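Thiamine phosphate pyrophosphorylase (PDB 3CEU) probably joins the pyrimidine and thiazole precursors into thiamine phosphate, with release of pyrophosphate, in the biosynthesis of thiamine diphosphate. Local coordinates at residues I4-P9 with G168-G173; F112-Y117 with M148-I153. All coordinates share one frame; numbering follows the deposited sequence.

Contact 1 (I4-P9 with G168-G173); sequences IVVTTP and GAVVLG
Ile4 uses both of its backbone polar atoms on strand 168-171. Its N gives a hydrogen bond to Ala169 O (2.7 Å), and its O accepts one from Val171 N (2.8 Å). Two residues on, Val6 N binds Val171 O at 2.9 Å, the straightest of the three, with 170° at the hydrogen. The bonds skip every second residue, as in a parallel pair. This pair closes the barrel: strand 2-6 is the first of eight and strand 168-171 the last, as expected for a TIM barrel. Ile4, Val6 and Val170 point to one face of the sheet. Val170 carries one methyl to each neighbour: CG2 meets Ile4 CB, and CG1 presses on Val6 CG2 at 3.4 Å, a tight contact. Val5 and Val171 lie on the other face and touch through their CG2 methyls (3.9 Å). Beyond the strand, the end of the Leu172 side chain comes up to Val6 and Thr7. Its CG is anti to the backbone N (chi1 -156°), and it lies 3.3 Å from Val6 O. Leu172 CD1 packs on Val6 CG1 at 3.5 Å and also borders Thr7 O. Leu172 is the N-cap residue of helix 173-176, whose Trp176 donates NE1 to Val6 O.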
loop_
_atom_site.group_PDB
_atom_site.type_symbol
_atom_site.label_atom_id
_atom_site.label_comp_id
_atom_site.label_asym_id
_atom_site.label_seq_id
_atom_site.Cartn_x
_atom_site.Cartn_y
_atom_site.Cartn_z
ATOM N N ILE A 4 2.985 1.455 -3.610
ATOM C CA ILE A 4 2.654 1.238 -2.206
ATOM C C ILE A 4 2.823 -0.221 -1.817
ATOM O O ILE A 4 2.419 -1.127 -2.557
ATOM C CB ILE A 4 1.195 1.657 -1.917
ATOM C CG1 ILE A 4 0.977 3.112 -2.352
ATOM C CG2 ILE A 4 0.884 1.494 -0.442
ATOM C CD1 ILE A 4 -0.481 3.520 -2.439
ATOM N N VAL A 5 3.426 -0.438 -0.650
ATOM C CA VAL A 5 3.659 -1.783 -0.122
ATOM C C VAL A 5 2.856 -2.011 1.159
ATOM O O VAL A 5 2.868 -1.171 2.056
ATOM C CB VAL A 5 5.161 -2.015 0.233
ATOM C CG1 VAL A 5 5.318 -3.346 0.975
ATOM C CG2 VAL A 5 6.017 -2.013 -1.032
ATOM N N VAL A 6 2.151 -3.136 1.241
ATOM C CA VAL A 6 1.411 -3.450 2.456
ATOM C C VAL A 6 2.239 -4.489 3.213
ATOM O O VAL A 6 2.800 -5.407 2.601
ATOM C CB VAL A 6 0.007 -4.057 2.175
ATOM C CG1 VAL A 6 -0.722 -4.280 3.494
ATOM C CG2 VAL A 6 -0.809 -3.148 1.275
ATOM N N THR A 7 2.338 -4.325 4.533
ATOM C CA THR A 7 3.083 -5.264 5.371
ATOM C C THR A 7 2.374 -6.608 5.338
ATOM O O THR A 7 1.345 -6.769 4.687
ATOM C CB THR A 7 3.097 -4.864 6.863
ATOM O OG1 THR A 7 1.756 -4.913 7.367
ATOM C CG2 THR A 7 3.676 -3.480 7.072
ATOM N N THR A 8 2.936 -7.563 6.064
ATOM C CA THR A 8 2.361 -8.895 6.198
ATOM C C THR A 8 1.386 -8.822 7.377
ATOM O O THR A 8 1.567 -8.004 8.285
ATOM C CB THR A 8 3.444 -9.926 6.532
ATOM O OG1 THR A 8 4.361 -9.357 7.472
ATOM C CG2 THR A 8 4.193 -10.339 5.283
ATOM N N PRO A 9 0.355 -9.682 7.388
ATOM C CA PRO A 9 -0.634 -9.686 8.470
ATOM C C PRO A 9 -0.026 -9.994 9.841
ATOM O O PRO A 9 -0.591 -9.624 10.867
ATOM C CB PRO A 9 -1.629 -10.760 8.028
ATOM C CG PRO A 9 -1.492 -10.771 6.528
ATOM C CD PRO A 9 0.004 -10.670 6.354
ATOM N N GLY A 168 -1.226 4.806 -8.695
ATOM C CA GLY A 168 -0.315 3.977 -7.931
ATOM C C GLY A 168 -0.663 2.502 -7.939
ATOM O O GLY A 168 -1.743 2.095 -8.367
ATOM N N ALA A 169 0.265 1.686 -7.467
ATOM C CA ALA A 169 0.027 0.254 -7.417
ATOM C C ALA A 169 0.360 -0.217 -6.018
ATOM O O ALA A 169 1.327 0.247 -5.411
ATOM C CB ALA A 169 0.889 -0.468 -8.457
ATOM N N VAL A 170 -0.457 -1.125 -5.506
ATOM C CA VAL A 170 -0.265 -1.650 -4.164
ATOM C C VAL A 170 0.121 -3.110 -4.230
ATOM O O VAL A 170 -0.514 -3.893 -4.919
ATOM C CB VAL A 170 -1.549 -1.496 -3.336
ATOM C CG1 VAL A 170 -1.311 -1.963 -1.906
ATOM C CG2 VAL A 170 -1.990 -0.034 -3.371
ATOM N N VAL A 171 1.164 -3.478 -3.502
ATOM C CA VAL A 171 1.630 -4.852 -3.527
ATOM C C VAL A 171 1.831 -5.421 -2.124
ATOM O O VAL A 171 2.075 -4.689 -1.163
ATOM C CB VAL A 171 2.963 -4.944 -4.304
ATOM C CG1 VAL A 171 2.788 -4.390 -5.701
ATOM C CG2 VAL A 171 4.042 -4.165 -3.565
ATOM N N LEU A 172 1.723 -6.734 -2.004
ATOM C CA LEU A 172 1.927 -7.371 -0.714
ATOM C C LEU A 172 2.630 -8.712 -0.923
ATOM O O LEU A 172 3.822 -8.842 -0.647
ATOM C CB LEU A 172 0.586 -7.560 0.013
ATOM C CG LEU A 172 0.650 -7.666 1.550
ATOM C CD1 LEU A 172 -0.748 -7.503 2.165
ATOM C CD2 LEU A 172 1.247 -9.006 1.939
ATOM N N GLY A 173 1.896 -9.693 -1.439
ATOM C CA GLY A 173 2.464 -11.014 -1.666
ATOM C C GLY A 173 3.657 -11.105 -2.611
ATOM O O GLY A 173 4.705 -11.662 -2.261
#

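Contact 2 (F112-Y117 with M148-I153); sequences FMSPIY and MALGGI
Phe112 packs its ring against two residues of strand 147-150. With CG anti to the carbonyl carbon (chi1 -80°), the ring starts beside the backbone N. Ring atom CD1 meets Met148 CB at 3.7 Å, and CD2 meets Leu150 CD2 at 3.6 Å. An alanine here would probably leave Met148 CB and Leu150 CD2 without their ring partner and open a gap beside them. Met148 is a selenomethionine; its chain bends at chi2 (-52°), and its end leads away from Phe112. The backbones pair in parallel: Met113 N binds Met148 O, and Leu150 N binds Met113 O. These are consecutive strands of the TIM barrel, a beta-alpha-beta unit with helix 131-139 between them. After strand 110-113, a cis peptide bond precedes Pro115. Ile116 N then gives Leu150 O a nearly straight bond (3.2 Å, 175°). The CB of Ile116 points toward 148-153, and CG1 touches Ala149 CB at 4.0 Å. Ile116 CG2 lies over one face of the Tyr117 ring, near its rim. Gly151 O is at the edge of that ring, and Tyr117 CD1 is 3.0 Å from Gly152 O. Tyr117 N makes a weak bond to Gly151 O. Gly151 and Gly152 both have positive phi and lie close to the 115-117 backbone, with little room for side chains. Outside the pair, the Phe112 ring meets His31 and His75 and touches Val170 of strand 168-171. On the other face of the sheet Ala149 packs on Ile161 of helix 158-163, which also receives Tyr117 and Ile153.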
loop_
_atom_site.group_PDB
_atom_site.type_symbol
_atom_site.label_atom_id
_atom_site.label_comp_id
_atom_site.label_asym_id
_atom_site.label_seq_id
_atom_site.Cartn_x
_atom_site.Cartn_y
_atom_site.Cartn_z
ATOM N N PHE A 112 -8.131 2.583 -2.513
ATOM C CA PHE A 112 -7.607 1.382 -3.151
ATOM C C PHE A 112 -8.722 0.867 -4.050
ATOM O O PHE A 112 -9.893 1.155 -3.815
ATOM C CB PHE A 112 -7.296 0.301 -2.103
ATOM C CG PHE A 112 -5.991 0.496 -1.384
ATOM C CD1 PHE A 112 -5.242 1.653 -1.572
ATOM C CD2 PHE A 112 -5.497 -0.485 -0.530
ATOM C CE1 PHE A 112 -4.028 1.832 -0.925
ATOM C CE2 PHE A 112 -4.282 -0.311 0.120
ATOM C CZ PHE A 112 -3.547 0.855 -0.083
HETATM N N MSE A 113 -8.371 0.120 -5.086
HETATM C CA MSE A 113 -9.385 -0.456 -5.950
HETATM C C MSE A 113 -8.982 -1.906 -6.176
HETATM O O MSE A 113 -7.861 -2.184 -6.618
HETATM C CB MSE A 113 -9.471 0.280 -7.286
HETATM C CG MSE A 113 -10.746 -0.023 -8.054
HETATM SE SE MSE A 113 -10.720 0.559 -9.899
HETATM C CE MSE A 113 -11.590 -0.974 -10.710
ATOM N N SER A 114 -9.891 -2.827 -5.868
ATOM C CA SER A 114 -9.609 -4.253 -6.011
ATOM C C SER A 114 -10.893 -5.065 -6.103
ATOM O O SER A 114 -11.973 -4.561 -5.788
ATOM C CB SER A 114 -8.823 -4.728 -4.800
ATOM O OG SER A 114 -9.596 -4.553 -3.634
ATOM N N PRO A 115 -10.797 -6.333 -6.549
ATOM C CA PRO A 115 -9.579 -7.045 -6.976
ATOM C C PRO A 115 -9.301 -6.812 -8.466
ATOM O O PRO A 115 -10.074 -7.252 -9.316
ATOM C CB PRO A 115 -9.904 -8.519 -6.696
ATOM C CG PRO A 115 -11.058 -8.474 -5.715
ATOM C CD PRO A 115 -11.860 -7.295 -6.215
ATOM N N ILE A 116 -8.201 -6.129 -8.777
ATOM C CA ILE A 116 -7.852 -5.851 -10.168
ATOM C C ILE A 116 -7.467 -7.129 -10.905
ATOM O O ILE A 116 -7.698 -7.249 -12.109
ATOM C CB ILE A 116 -6.676 -4.853 -10.276
ATOM C CG1 ILE A 116 -7.018 -3.546 -9.553
ATOM C CG2 ILE A 116 -6.358 -4.589 -11.741
ATOM C CD1 ILE A 116 -8.234 -2.811 -10.100
ATOM N N TYR A 117 -6.864 -8.071 -10.183
ATOM C CA TYR A 117 -6.470 -9.357 -10.757
ATOM C C TYR A 117 -6.939 -10.514 -9.872
ATOM O O TYR A 117 -6.241 -10.931 -8.947
ATOM C CB TYR A 117 -4.950 -9.438 -10.945
ATOM C CG TYR A 117 -4.396 -8.429 -11.928
ATOM C CD1 TYR A 117 -3.755 -7.273 -11.484
ATOM C CD2 TYR A 117 -4.535 -8.616 -13.305
ATOM C CE1 TYR A 117 -3.268 -6.328 -12.384
ATOM C CE2 TYR A 117 -4.049 -7.673 -14.213
ATOM C CZ TYR A 117 -3.417 -6.532 -13.741
ATOM O OH TYR A 117 -2.935 -5.593 -14.623
HETATM N N MSE A 148 -5.530 3.840 -6.102
HETATM C CA MSE A 148 -4.418 2.906 -6.114
HETATM C C MSE A 148 -4.908 1.504 -6.464
HETATM O O MSE A 148 -5.851 0.989 -5.863
HETATM C CB MSE A 148 -3.723 2.914 -4.748
HETATM C CG MSE A 148 -3.452 4.326 -4.194
HETATM SE SE MSE A 148 -2.510 5.560 -5.403
HETATM C CE MSE A 148 -2.317 7.063 -4.194
ATOM N N ALA A 149 -4.273 0.886 -7.451
ATOM C CA ALA A 149 -4.686 -0.443 -7.866
ATOM C C ALA A 149 -4.147 -1.497 -6.906
ATOM O O ALA A 149 -2.992 -1.449 -6.498
ATOM C CB ALA A 149 -4.208 -0.716 -9.287
ATOM N N LEU A 150 -4.996 -2.446 -6.542
ATOM C CA LEU A 150 -4.605 -3.506 -5.630
ATOM C C LEU A 150 -5.235 -4.837 -5.999
ATOM O O LEU A 150 -6.388 -4.895 -6.433
ATOM C CB LEU A 150 -5.011 -3.147 -4.196
ATOM C CG LEU A 150 -5.120 -4.306 -3.187
ATOM C CD1 LEU A 150 -3.739 -4.900 -2.894
ATOM C CD2 LEU A 150 -5.765 -3.792 -1.912
ATOM N N GLY A 151 -4.474 -5.909 -5.814
ATOM C CA GLY A 151 -4.996 -7.227 -6.109
ATOM C C GLY A 151 -4.366 -7.922 -7.297
ATOM O O GLY A 151 -4.690 -7.632 -8.452
ATOM N N GLY A 152 -3.458 -8.846 -7.002
ATOM C CA GLY A 152 -2.797 -9.609 -8.039
ATOM C C GLY A 152 -1.858 -8.821 -8.920
ATOM O O GLY A 152 -1.790 -9.052 -10.124
ATOM N N ILE A 153 -1.123 -7.895 -8.324
ATOM C CA ILE A 153 -0.187 -7.078 -9.079
ATOM C C ILE A 153 1.218 -7.676 -8.970
ATOM O O ILE A 153 1.600 -8.179 -7.914
ATOM C CB ILE A 153 -0.191 -5.645 -8.533
ATOM C CG1 ILE A 153 -1.629 -5.117 -8.524
ATOM C CG2 ILE A 153 0.718 -4.759 -9.368
ATOM C CD1 ILE A 153 -1.779 -3.743 -7.909
#

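How the contacts relate
Both contacts belong to one closed parallel barrel, and their centres lie about 10 Å apart. Contact 1 joins the first and last strands; contact 2 joins strands 110-113 and 147-150. Along the chain, both segments of contact 2 fall between the two of contact 1. Strands 147-150 and 168-171 are neighbours, so the strand parts of the four segments form a continuous part of the barrel wall, in the order 110-113, 147-150, 168-171, 2-6. Probable hydrogen bonds link them, from Val170 N to Ala149 O (2.7 Å) and between Gly168 O and Ala149 N. Packing adds to this: Ile4 CD1 meets Met148 CG, and Ile153 CD1 meets Val170 O. The sixth, seventh, eighth and first strands are thus tied together where the barrel closes.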